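Local coordinates for protein probable thiamine pyrophosphokinase (PDB 3L8M) that probably transfers a pyrophosphate group from ATP to thiamine to make thiamine diphosphate, at residues N124-L127 with N132-Q135; G97-R102 with L127-N132; D77-I82 with L110-K115; H22-G27 with R88-I93; G31-L36 with D48-S53. All blocks are in the same frame, centred on the assembly; numbering follows the deposited sequence.

Overall arrangement
Contacts 1 to 4 join elements at or beside the central mixed sheet, whereas contact 5 sits about 21 Å from the centre of the chain, at one flank. Contact 1 pairs strands 124-128 and 132-137, and contact 2 ties the turn between them to the loop after strand 92-96; the two share L127 and N132. Contact 3 is a buried helix-helix junction made by aliphatic carbons, and its L110 and L113 rest on L127. Contact 4 joins two rings across strand 2-6. The chemistry runs from backbone bonds, an ion pair and sodium (contact 1) through water and carboxylate (contact 2) to an edge-to-face aromatic pair (contact 4), aliphatic packing (contact 3) and a leucine against F49 CB and an exposed carboxylate (contact 5).

Contact 1: N124-L127 with N132-Q135; sequences NIKL and NEIQ. With NA (sodium ion), chain C.
K126 reaches E133 because its CG lies beside the backbone N (chi1 -69°) with the rest of the chain fully extended, while E133 sends its CG anti to its own N (chi1 -161°). NZ then meets OE2 of E133 nearly along the C-O axis in a salt bridge of 3.1 Å. The K126 chain also runs beside that of Q135, both pointing the same way, with CE of K126 3.7 Å from NE2 of Q135. Beneath these partly exposed groups the backbones form an antiparallel hydrogen-bonded pair: L127 N to I134 O and I134 N to L127 O are both 3.0 Å. On the other face L127 CB and I134 CB approach to 4.3 Å. A sodium ion sits 3.0 Å from N124 O and is also bound by D94. The two strands, joined by a short turn, form a beta hairpin; the axes of the two short segments lie at 143°. Strand 92-96 pairs with segment 124-127 on its far side, strand 204-209 continues the sheet beyond 132-135, and helix 103-113 packs over the L127 and I134 face through F106, L110 and L113.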
# COMPACT_ATOMS: atom_id res chain seq x y z
N ASN A 124 -6.30 -8.60 -19.85
CA ASN A 124 -6.46 -7.38 -20.64
C ASN A 124 -5.10 -6.74 -20.90
O ASN A 124 -4.58 -6.04 -20.03
CB ASN A 124 -7.36 -6.39 -19.90
CG ASN A 124 -7.50 -5.06 -20.62
OD1 ASN A 124 -7.78 -4.04 -20.00
ND2 ASN A 124 -7.30 -5.08 -21.93
N ILE A 125 -4.52 -6.99 -22.07
CA ILE A 125 -3.22 -6.44 -22.43
C ILE A 125 -3.36 -5.24 -23.39
O ILE A 125 -4.03 -5.33 -24.41
CB ILE A 125 -2.34 -7.50 -23.14
CG1 ILE A 125 -2.32 -8.81 -22.35
CG2 ILE A 125 -0.93 -6.97 -23.30
CD1 ILE A 125 -1.46 -8.76 -21.10
N LYS A 126 -2.74 -4.12 -23.04
CA LYS A 126 -2.78 -2.93 -23.90
C LYS A 126 -1.38 -2.35 -24.11
O LYS A 126 -0.58 -2.27 -23.17
CB LYS A 126 -3.64 -1.83 -23.29
CG LYS A 126 -5.12 -2.09 -23.23
CD LYS A 126 -5.80 -0.89 -22.60
CE LYS A 126 -7.28 -1.16 -22.38
NZ LYS A 126 -7.99 0.01 -21.76
N LEU A 127 -1.08 -1.95 -25.35
CA LEU A 127 0.20 -1.32 -25.69
C LEU A 127 -0.15 0.15 -25.63
O LEU A 127 -1.20 0.56 -26.16
CB LEU A 127 0.66 -1.70 -27.10
CG LEU A 127 0.78 -3.21 -27.41
CD1 LEU A 127 1.13 -3.43 -28.90
CD2 LEU A 127 1.84 -3.82 -26.51
N ASN A 132 -1.16 6.68 -28.70
CA ASN A 132 -2.01 5.54 -29.02
C ASN A 132 -2.27 4.56 -27.88
O ASN A 132 -1.56 4.52 -26.88
CB ASN A 132 -1.38 4.71 -30.14
CG ASN A 132 -1.10 5.51 -31.39
OD1 ASN A 132 -1.94 5.62 -32.28
ND2 ASN A 132 0.10 6.08 -31.46
N GLU A 133 -3.30 3.75 -28.09
CA GLU A 133 -3.70 2.70 -27.17
C GLU A 133 -4.14 1.59 -28.12
O GLU A 133 -4.96 1.82 -29.02
CB GLU A 133 -4.85 3.17 -26.30
CG GLU A 133 -5.04 2.36 -25.04
CD GLU A 133 -6.02 3.00 -24.08
OE1 GLU A 133 -5.85 4.21 -23.79
OE2 GLU A 133 -6.96 2.31 -23.62
N ILE A 134 -3.58 0.39 -27.95
CA ILE A 134 -3.87 -0.74 -28.82
C ILE A 134 -4.18 -2.03 -28.05
O ILE A 134 -3.50 -2.36 -27.09
CB ILE A 134 -2.67 -1.03 -29.77
CG1 ILE A 134 -2.36 0.20 -30.62
CG2 ILE A 134 -2.95 -2.24 -30.66
CD1 ILE A 134 -1.04 0.11 -31.37
N GLN A 135 -5.21 -2.75 -28.50
CA GLN A 135 -5.58 -4.01 -27.86
C GLN A 135 -6.24 -4.93 -28.88
O GLN A 135 -6.82 -4.48 -29.87
CB GLN A 135 -6.53 -3.78 -26.68
CG GLN A 135 -7.86 -3.16 -27.06
CD GLN A 135 -8.76 -2.92 -25.85
OE1 GLN A 135 -9.14 -3.87 -25.15
NE2 GLN A 135 -9.11 -1.66 -25.60
NA NA C . -4.82 -3.08 -19.74

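Contact 2: G97-R102 with L127-N132; sequences GATGGR and LIDDTN
T99 lays its side chain against the carboxylate of D129, crossing it at about a right angle. OG1 of T99 donates to D129 OD2 over 2.8 Å, and OD2 receives it on its anti lone pair, the one turned away from OD1. The methyl CG2 of T99 follows the same oxygen at 3.4 Å, so OD2 is touched by both branches. A chi1 of 77° puts OG1 between the backbone N and carbonyl carbon of T99, the rotamer that sends the hydroxyl across to the aspartate; N11 is a second hydrogen-bond partner of this hydroxyl. The other carboxylate oxygen works within its own turn. D129 OD1 accepts from T131 N, two residues on, at 3.1 Å, so this is an Asx turn; the donor comes from well above the carboxylate plane, while N132 ND2 arrives at 3.2 Å on the syn side. D129 thus braces the turn of the hairpin between strands 124-128 and 132-137 with one oxygen and spends the other on the loop that leads from strand 92-96 into helix 103-113. Farther back along the two segments the link is made by solvent. One water accepts from G97 N and a second from A98 N, at 2.6 and 3.0 Å, and each donates to I128 O. That carbonyl is therefore gripped by two waters. G97 turns the chain with a positive phi of 81°.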
# COMPACT_ATOMS: atom_id res chain seq x y z
N GLY A 97 6.59 1.89 -23.88
CA GLY A 97 7.91 1.80 -24.47
C GLY A 97 8.11 0.83 -25.62
O GLY A 97 9.24 0.66 -26.07
N ALA A 98 7.03 0.22 -26.11
CA ALA A 98 7.15 -0.74 -27.19
C ALA A 98 6.95 -0.21 -28.62
O ALA A 98 6.88 -1.01 -29.56
CB ALA A 98 6.19 -1.92 -26.95
N THR A 99 6.86 1.11 -28.80
CA THR A 99 6.68 1.70 -30.14
C THR A 99 7.89 2.54 -30.56
O THR A 99 8.73 2.89 -29.73
CB THR A 99 5.40 2.61 -30.23
OG1 THR A 99 5.66 3.88 -29.62
CG2 THR A 99 4.21 1.97 -29.53
N GLY A 100 7.98 2.85 -31.85
CA GLY A 100 9.09 3.63 -32.36
C GLY A 100 10.33 2.77 -32.61
O GLY A 100 10.30 1.56 -32.39
N GLY A 101 11.42 3.40 -33.06
CA GLY A 101 12.66 2.67 -33.30
C GLY A 101 12.58 1.50 -34.26
O GLY A 101 12.05 1.64 -35.36
N ARG A 102 13.12 0.35 -33.87
CA ARG A 102 13.08 -0.84 -34.72
C ARG A 102 11.68 -1.43 -34.68
O ARG A 102 11.26 -1.99 -33.67
CB ARG A 102 14.11 -1.86 -34.25
CG ARG A 102 15.54 -1.44 -34.51
CD ARG A 102 16.48 -2.48 -33.98
NE ARG A 102 16.17 -3.80 -34.53
CZ ARG A 102 16.72 -4.93 -34.10
NH1 ARG A 102 17.61 -4.89 -33.11
NH2 ARG A 102 16.40 -6.08 -34.66
N LEU A 127 -1.08 -1.95 -25.35
CA LEU A 127 0.20 -1.32 -25.69
C LEU A 127 -0.15 0.15 -25.63
O LEU A 127 -1.20 0.56 -26.16
CB LEU A 127 0.66 -1.70 -27.10
CG LEU A 127 0.78 -3.21 -27.41
CD1 LEU A 127 1.13 -3.43 -28.90
CD2 LEU A 127 1.84 -3.82 -26.51
N ILE A 128 0.69 0.95 -25.00
CA ILE A 128 0.40 2.37 -24.88
C ILE A 128 1.59 3.29 -25.07
O ILE A 128 2.66 3.01 -24.59
CB ILE A 128 -0.17 2.70 -23.46
CG1 ILE A 128 -1.30 1.73 -23.09
CG2 ILE A 128 -0.63 4.16 -23.40
CD1 ILE A 128 -1.82 1.94 -21.66
N ASP A 129 1.39 4.39 -25.81
CA ASP A 129 2.43 5.40 -25.95
C ASP A 129 1.75 6.76 -25.87
O ASP A 129 0.53 6.83 -25.64
CB ASP A 129 3.29 5.24 -27.23
CG ASP A 129 2.53 5.44 -28.54
OD1 ASP A 129 1.35 5.85 -28.55
OD2 ASP A 129 3.17 5.19 -29.58
N ASP A 130 2.51 7.84 -26.02
CA ASP A 130 1.95 9.19 -25.90
C ASP A 130 0.80 9.54 -26.86
O ASP A 130 0.10 10.52 -26.62
CB ASP A 130 3.06 10.24 -26.05
CG ASP A 130 3.87 10.06 -27.32
OD1 ASP A 130 3.43 9.29 -28.20
OD2 ASP A 130 4.92 10.71 -27.45
N THR A 131 0.60 8.75 -27.91
CA THR A 131 -0.46 9.03 -28.89
C THR A 131 -1.44 7.88 -29.19
O THR A 131 -2.47 8.10 -29.84
CB THR A 131 0.16 9.48 -30.25
OG1 THR A 131 1.06 10.58 -30.03
CG2 THR A 131 -0.92 9.90 -31.25
N ASN A 132 -1.16 6.68 -28.70
CA ASN A 132 -2.01 5.54 -29.02
C ASN A 132 -2.27 4.56 -27.88
O ASN A 132 -1.56 4.52 -26.88
CB ASN A 132 -1.38 4.71 -30.14
CG ASN A 132 -1.10 5.51 -31.39
OD1 ASN A 132 -1.94 5.62 -32.28
ND2 ASN A 132 0.10 6.08 -31.46
O HOH W 1 5.11 3.92 -24.51
O HOH W 2 4.18 1.05 -25.64

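Contact 3: D77-I82 with L110-K115; sequences DLALGI and LQILEK
I112 meets L78, A79 and I82 with no ring, amide or carboxylate between them, so the contact has neither faces nor edges to match and is built wholly from aliphatic branches. The tip of I112 does most of the work. Its CD1 comes within 3.5 Å of A79 CA, 3.7 Å of A79 CB and 3.6 Å of L78 CG, and so fits against the helix backbone itself, where the small side chain of A79 lets the isoleucine come close. Extension at chi2 (168°) carries CD1 outward to this point. The second branch, CG2, sits anti to the I112 backbone N and turns to I82, standing 4.0 Å from I82 CG1 and 4.1 Å from I82 CG2. L78 and I82 each cross I112 at a slant, one turn apart along helix 77-87. Both helices lie on the same side of the central sheet, and helix 103-113 forms the main part of the connection, with helix 116-119 after it, in a beta-alpha-beta crossover from strand 92-96 to the parallel strand 124-128. L78 and I82 reach V95 beneath them, and L113 reaches I125 and L127. The strand order 3-2-1-4-5 in the parallel part is that of a Rossmann-like alpha/beta domain. Y118 of helix 116-119 touches both I82 and I112. Near the first turn of helix 77-87 the hydroxyl of T76 bonds to A79 N.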
# COMPACT_ATOMS: atom_id res chain seq x y z
N ASP A 77 11.94 -11.06 -24.93
CA ASP A 77 11.97 -10.64 -23.54
C ASP A 77 10.61 -10.10 -23.10
O ASP A 77 10.16 -10.33 -21.97
CB ASP A 77 13.07 -9.60 -23.31
CG ASP A 77 14.47 -10.19 -23.47
OD1 ASP A 77 14.58 -11.42 -23.61
OD2 ASP A 77 15.46 -9.44 -23.44
N LEU A 78 9.94 -9.40 -24.01
CA LEU A 78 8.63 -8.86 -23.69
C LEU A 78 7.59 -9.97 -23.52
O LEU A 78 6.72 -9.88 -22.66
CB LEU A 78 8.16 -7.89 -24.80
CG LEU A 78 6.72 -7.39 -24.62
CD1 LEU A 78 6.61 -6.73 -23.25
CD2 LEU A 78 6.32 -6.40 -25.73
N ALA A 79 7.68 -11.01 -24.34
CA ALA A 79 6.71 -12.10 -24.25
C ALA A 79 6.84 -12.87 -22.95
O ALA A 79 5.85 -13.37 -22.41
CB ALA A 79 6.86 -13.04 -25.46
N LEU A 80 8.07 -12.97 -22.44
CA LEU A 80 8.33 -13.66 -21.19
C LEU A 80 7.80 -12.78 -20.05
O LEU A 80 7.12 -13.26 -19.13
CB LEU A 80 9.84 -13.89 -21.01
CG LEU A 80 10.57 -14.74 -22.06
CD1 LEU A 80 12.07 -14.72 -21.78
CD2 LEU A 80 10.05 -16.17 -22.03
N GLY A 81 8.11 -11.48 -20.13
CA GLY A 81 7.65 -10.55 -19.11
C GLY A 81 6.15 -10.63 -18.93
O GLY A 81 5.65 -10.60 -17.81
N ILE A 82 5.44 -10.75 -20.05
CA ILE A 82 3.98 -10.84 -20.06
C ILE A 82 3.52 -12.11 -19.37
O ILE A 82 2.74 -12.08 -18.40
CB ILE A 82 3.44 -10.86 -21.51
CG1 ILE A 82 3.69 -9.51 -22.18
CG2 ILE A 82 1.94 -11.19 -21.51
CD1 ILE A 82 2.96 -8.36 -21.53
N LEU A 110 2.90 -6.91 -31.05
CA LEU A 110 1.52 -7.14 -31.51
C LEU A 110 1.19 -8.64 -31.54
O LEU A 110 0.05 -9.04 -31.27
CB LEU A 110 1.30 -6.54 -32.91
CG LEU A 110 1.43 -5.02 -33.07
CD1 LEU A 110 1.25 -4.67 -34.54
CD2 LEU A 110 0.40 -4.30 -32.22
N GLN A 111 2.19 -9.47 -31.85
CA GLN A 111 1.96 -10.92 -31.85
C GLN A 111 1.51 -11.40 -30.47
O GLN A 111 0.66 -12.29 -30.36
CB GLN A 111 3.23 -11.65 -32.29
CG GLN A 111 3.62 -11.42 -33.74
CD GLN A 111 4.92 -12.11 -34.11
OE1 GLN A 111 5.76 -12.37 -33.25
NE2 GLN A 111 5.09 -12.40 -35.40
N ILE A 112 2.09 -10.84 -29.41
CA ILE A 112 1.73 -11.24 -28.05
C ILE A 112 0.25 -11.01 -27.74
O ILE A 112 -0.42 -11.88 -27.19
CB ILE A 112 2.59 -10.50 -27.01
CG1 ILE A 112 4.06 -10.86 -27.20
CG2 ILE A 112 2.16 -10.89 -25.60
CD1 ILE A 112 4.99 -9.98 -26.41
N LEU A 113 -0.26 -9.83 -28.10
CA LEU A 113 -1.66 -9.51 -27.86
C LEU A 113 -2.56 -10.51 -28.57
O LEU A 113 -3.69 -10.75 -28.15
CB LEU A 113 -1.98 -8.11 -28.38
CG LEU A 113 -1.32 -6.85 -27.80
CD1 LEU A 113 -1.60 -5.69 -28.73
CD2 LEU A 113 -1.85 -6.54 -26.41
N GLU A 114 -2.06 -11.09 -29.65
CA GLU A 114 -2.83 -12.03 -30.45
C GLU A 114 -2.71 -13.49 -30.00
O GLU A 114 -3.40 -14.36 -30.54
CB GLU A 114 -2.41 -11.88 -31.92
CG GLU A 114 -2.50 -10.42 -32.39
CD GLU A 114 -1.81 -10.17 -33.72
OE1 GLU A 114 -0.96 -10.98 -34.12
OE2 GLU A 114 -2.11 -9.14 -34.36
N LYS A 115 -1.85 -13.76 -29.03
CA LYS A 115 -1.71 -15.12 -28.55
C LYS A 115 -3.05 -15.63 -28.03
O LYS A 115 -3.72 -14.97 -27.22
CB LYS A 115 -0.65 -15.20 -27.45
CG LYS A 115 0.75 -14.92 -27.94
CD LYS A 115 1.78 -15.56 -27.02
CE LYS A 115 3.18 -15.52 -27.62
NZ LYS A 115 4.14 -16.37 -26.87

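Contact 4: H22-G27 with R88-I93; sequences HEHWIG and RGYRNI
H24 and Y90 are the nearest pair of the two segments, yet their CA atoms stand 9.5 Å apart, too far for strand pairing; strand 2-6 lies between strands 24-28 and 92-96 in the sheet, so the gap has to be bridged by side chains. Segment 88-93 enters through the end of helix 77-87, where G89 turns the chain with a positive phi of 92° and two bonds back into the last turn, a Schellman motif. Y90 follows at once and points its side chain at segment 22-27; its CG lies anti to the carbonyl carbon, beside the backbone N (chi1 -75°), with the ring directed at H24. The two aromatic groups meet as an offset edge-to-face pair, the edge of the tyrosine toward the face of the histidine, with ring centroids 5.5 Å apart and planes at 67°. H24 CG lies in the plane of the Y90 ring, at its edge, and CE1 of Y90 is 3.8 Å from H24 CG. The hydroxyl comes closer still, with Y90 OH 3.6 Å from both CB and CG of H24. M1, A3 and Q43 also touch the tyrosine. The nearby R88 and R91 turn to other subunits: R91 forms a salt bridge with E19 of the second subunit, and R88 NH2 donates to the R88 carbonyl oxygen of the fourth. With no hydrogen bond across the segments, the ring pair is probably held by van der Waals and weak aromatic electrostatic terms.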
# COMPACT_ATOMS: atom_id res chain seq x y z
N HIS A 22 3.59 4.63 -7.73
CA HIS A 22 3.29 3.62 -6.73
C HIS A 22 2.64 2.35 -7.27
O HIS A 22 2.40 1.42 -6.52
CB HIS A 22 2.45 4.22 -5.59
CG HIS A 22 3.14 5.34 -4.87
ND1 HIS A 22 4.37 5.18 -4.27
CD2 HIS A 22 2.84 6.66 -4.76
CE1 HIS A 22 4.81 6.35 -3.83
NE2 HIS A 22 3.89 7.26 -4.12
N GLU A 23 2.36 2.30 -8.57
CA GLU A 23 1.75 1.09 -9.13
C GLU A 23 2.81 0.01 -9.31
O GLU A 23 3.98 0.23 -9.04
CB GLU A 23 1.05 1.42 -10.45
CG GLU A 23 0.16 2.63 -10.34
CD GLU A 23 -0.82 2.77 -11.49
OE1 GLU A 23 -0.52 2.26 -12.60
OE2 GLU A 23 -1.88 3.40 -11.29
N HIS A 24 2.42 -1.18 -9.75
CA HIS A 24 3.38 -2.26 -9.95
C HIS A 24 4.07 -2.10 -11.30
O HIS A 24 3.40 -2.07 -12.35
CB HIS A 24 2.67 -3.62 -9.91
CG HIS A 24 1.88 -3.86 -8.65
ND1 HIS A 24 2.47 -4.11 -7.43
CD2 HIS A 24 0.54 -3.88 -8.44
CE1 HIS A 24 1.54 -4.28 -6.52
NE2 HIS A 24 0.35 -4.15 -7.10
N TRP A 25 5.40 -1.97 -11.29
CA TRP A 25 6.16 -1.83 -12.53
C TRP A 25 7.12 -2.98 -12.79
O TRP A 25 7.85 -3.41 -11.90
CB TRP A 25 6.95 -0.51 -12.56
CG TRP A 25 6.14 0.71 -12.90
CD1 TRP A 25 5.51 1.57 -12.02
CD2 TRP A 25 5.88 1.24 -14.21
NE1 TRP A 25 4.89 2.59 -12.71
CE2 TRP A 25 5.10 2.41 -14.05
CE3 TRP A 25 6.24 0.83 -15.51
CZ2 TRP A 25 4.68 3.18 -15.14
CZ3 TRP A 25 5.80 1.61 -16.61
CH2 TRP A 25 5.03 2.77 -16.41
N ILE A 26 7.13 -3.45 -14.04
CA ILE A 26 7.97 -4.54 -14.51
C ILE A 26 8.97 -3.98 -15.53
O ILE A 26 8.59 -3.23 -16.44
CB ILE A 26 7.14 -5.62 -15.26
CG1 ILE A 26 5.91 -6.04 -14.44
CG2 ILE A 26 8.03 -6.81 -15.60
CD1 ILE A 26 6.22 -6.66 -13.10
N GLY A 27 10.25 -4.32 -15.40
CA GLY A 27 11.21 -3.81 -16.37
C GLY A 27 11.61 -4.81 -17.46
O GLY A 27 11.95 -5.96 -17.16
N ARG A 88 1.76 -14.46 -12.09
CA ARG A 88 1.66 -13.89 -10.75
C ARG A 88 0.26 -13.32 -10.46
O ARG A 88 0.02 -12.73 -9.40
CB ARG A 88 2.72 -12.80 -10.56
CG ARG A 88 4.17 -13.34 -10.53
CD ARG A 88 5.21 -12.22 -10.68
NE ARG A 88 6.58 -12.67 -10.44
CZ ARG A 88 7.23 -13.57 -11.17
NH1 ARG A 88 6.64 -14.15 -12.21
NH2 ARG A 88 8.48 -13.90 -10.87
N GLY A 89 -0.67 -13.50 -11.39
CA GLY A 89 -2.02 -13.01 -11.17
C GLY A 89 -2.35 -11.61 -11.65
O GLY A 89 -3.40 -11.07 -11.31
N TYR A 90 -1.48 -11.02 -12.45
CA TYR A 90 -1.75 -9.68 -12.98
C TYR A 90 -2.76 -9.85 -14.11
O TYR A 90 -2.52 -10.59 -15.06
CB TYR A 90 -0.44 -9.06 -13.50
CG TYR A 90 0.49 -8.57 -12.40
CD1 TYR A 90 0.22 -7.40 -11.70
CD2 TYR A 90 1.65 -9.28 -12.07
CE1 TYR A 90 1.08 -6.94 -10.70
CE2 TYR A 90 2.51 -8.84 -11.06
CZ TYR A 90 2.21 -7.66 -10.38
OH TYR A 90 3.05 -7.21 -9.39
N ARG A 91 -3.90 -9.17 -14.00
CA ARG A 91 -4.96 -9.29 -15.01
C ARG A 91 -5.01 -8.15 -16.03
O ARG A 91 -5.44 -8.35 -17.16
CB ARG A 91 -6.32 -9.39 -14.33
CG ARG A 91 -7.41 -9.88 -15.24
CD ARG A 91 -7.76 -11.34 -14.95
NE ARG A 91 -8.64 -11.46 -13.79
CZ ARG A 91 -9.86 -10.94 -13.71
NH1 ARG A 91 -10.35 -10.25 -14.74
NH2 ARG A 91 -10.60 -11.11 -12.62
N ASN A 92 -4.60 -6.96 -15.61
CA ASN A 92 -4.59 -5.80 -16.49
C ASN A 92 -3.13 -5.44 -16.70
O ASN A 92 -2.45 -5.10 -15.74
CB ASN A 92 -5.34 -4.63 -15.85
CG ASN A 92 -6.82 -4.91 -15.66
OD1 ASN A 92 -7.54 -5.18 -16.62
ND2 ASN A 92 -7.27 -4.86 -14.41
N ILE A 93 -2.67 -5.52 -17.94
CA ILE A 93 -1.28 -5.22 -18.26
C ILE A 93 -1.15 -4.08 -19.26
O ILE A 93 -1.73 -4.12 -20.34
CB ILE A 93 -0.55 -6.45 -18.85
CG1 ILE A 93 -0.87 -7.71 -18.03
CG2 ILE A 93 0.95 -6.20 -18.89
CD1 ILE A 93 -0.67 -7.54 -16.56

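Contact 5: G31-L36 with D48-S53; sequences GTLILL and DFDSIS
D50 OD2 is the polar atom nearest L33 and lies against its branched end: CG of L33 at 3.8 Å, with CD1 and CD2 each at 4.1 Å. No hydrogen bond joins the two segments, so the carboxylate oxygen simply rests against the leucine. A chi1 of 68° folds D50 CG in between its backbone N and carbonyl carbon and turns the acid toward helix 30-37. L33 adds a second contact, the closest of the pair of segments, pressing CD2 onto F49 CB at 3.6 Å, while its CD1 lies 4.0 Å from D50 O. The leucine therefore fits against the backbone side of F49 and not against its ring. With chi1 at 54°, the phenyl group is carried away from L33 and packs on R57 and I60 of helix 54-63 and on E65. F49 thereby joins two helices, through CB to one and through the ring to the other. Helix 30-37 is the connection of a beta-alpha-beta unit, since it leads from strand 24-28 toward the parallel neighbour 44-46, the edge strand of the sheet within this chain. Segment 48-53 comes after that edge strand and runs into helix 54-63, where S53 takes the N-cap position and its OG reaches E56 N in a weak bond. A fifth subunit packs nearby, its L36 on L36 and its R30 on I52.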
# COMPACT_ATOMS: atom_id res chain seq x y z
N GLY A 31 14.08 -0.89 -20.07
CA GLY A 31 13.09 -0.33 -19.16
C GLY A 31 13.56 -0.50 -17.72
O GLY A 31 13.36 0.39 -16.90
N THR A 32 14.20 -1.62 -17.43
CA THR A 32 14.69 -1.90 -16.08
C THR A 32 15.50 -0.74 -15.49
O THR A 32 15.17 -0.22 -14.43
CB THR A 32 15.55 -3.19 -16.05
OG1 THR A 32 14.80 -4.28 -16.59
CG2 THR A 32 15.97 -3.54 -14.64
N LEU A 33 16.57 -0.33 -16.17
CA LEU A 33 17.39 0.77 -15.69
C LEU A 33 16.65 2.11 -15.61
O LEU A 33 16.92 2.91 -14.71
CB LEU A 33 18.64 0.93 -16.56
CG LEU A 33 19.67 -0.22 -16.54
CD1 LEU A 33 20.07 -0.50 -15.09
CD2 LEU A 33 19.08 -1.48 -17.18
N ILE A 34 15.71 2.37 -16.53
CA ILE A 34 14.97 3.62 -16.49
C ILE A 34 14.10 3.65 -15.22
O ILE A 34 13.96 4.69 -14.57
CB ILE A 34 14.01 3.82 -17.72
CG1 ILE A 34 14.77 3.71 -19.05
CG2 ILE A 34 13.33 5.18 -17.62
CD1 ILE A 34 16.02 4.56 -19.15
N LEU A 35 13.51 2.51 -14.86
CA LEU A 35 12.67 2.45 -13.66
C LEU A 35 13.48 2.81 -12.41
O LEU A 35 13.12 3.72 -11.66
CB LEU A 35 12.05 1.06 -13.49
CG LEU A 35 10.91 0.77 -14.47
CD1 LEU A 35 10.42 -0.65 -14.35
CD2 LEU A 35 9.78 1.74 -14.18
N LEU A 36 14.58 2.08 -12.22
CA LEU A 36 15.47 2.27 -11.09
C LEU A 36 16.00 3.70 -11.01
O LEU A 36 16.02 4.31 -9.93
CB LEU A 36 16.64 1.29 -11.21
CG LEU A 36 16.23 -0.19 -11.10
CD1 LEU A 36 17.40 -1.08 -11.53
CD2 LEU A 36 15.80 -0.50 -9.67
N ASP A 48 18.91 -8.62 -20.49
CA ASP A 48 20.33 -8.61 -20.18
C ASP A 48 20.06 -7.11 -20.00
O ASP A 48 19.32 -6.53 -20.79
CB ASP A 48 21.14 -8.49 -21.47
N PHE A 49 20.67 -6.52 -18.97
CA PHE A 49 20.53 -5.10 -18.62
C PHE A 49 22.01 -4.95 -18.22
O PHE A 49 22.63 -5.89 -17.72
CB PHE A 49 19.60 -5.04 -17.39
CG PHE A 49 20.05 -5.89 -16.23
CD1 PHE A 49 21.03 -5.44 -15.35
CD2 PHE A 49 19.48 -7.14 -16.01
CE1 PHE A 49 21.45 -6.22 -14.27
CE2 PHE A 49 19.88 -7.93 -14.93
CZ PHE A 49 20.87 -7.47 -14.06
N ASP A 50 22.57 -3.76 -18.44
CA ASP A 50 23.98 -3.54 -18.11
C ASP A 50 24.22 -3.21 -16.64
O ASP A 50 23.32 -2.75 -15.93
CB ASP A 50 24.57 -2.43 -18.98
CG ASP A 50 23.98 -1.06 -18.68
OD1 ASP A 50 24.38 -0.09 -19.34
OD2 ASP A 50 23.13 -0.97 -17.78
N SER A 51 25.44 -3.46 -16.19
CA SER A 51 25.81 -3.19 -14.82
C SER A 51 27.04 -2.31 -14.80
O SER A 51 27.74 -2.18 -15.81
N ILE A 52 27.32 -1.71 -13.65
CA ILE A 52 28.46 -0.83 -13.50
C ILE A 52 29.30 -1.21 -12.29
O ILE A 52 30.29 -0.56 -11.96
CB ILE A 52 27.98 0.64 -13.39
CG1 ILE A 52 29.15 1.59 -13.64
CG2 ILE A 52 27.35 0.89 -12.02
CD1 ILE A 52 28.73 3.02 -13.90
N SER A 53 28.88 -2.29 -11.62
CA SER A 53 29.58 -2.79 -10.44
C SER A 53 28.89 -4.04 -9.93
O SER A 53 27.68 -4.19 -10.08
CB SER A 53 29.58 -1.73 -9.33
OG SER A 53 28.26 -1.49 -8.86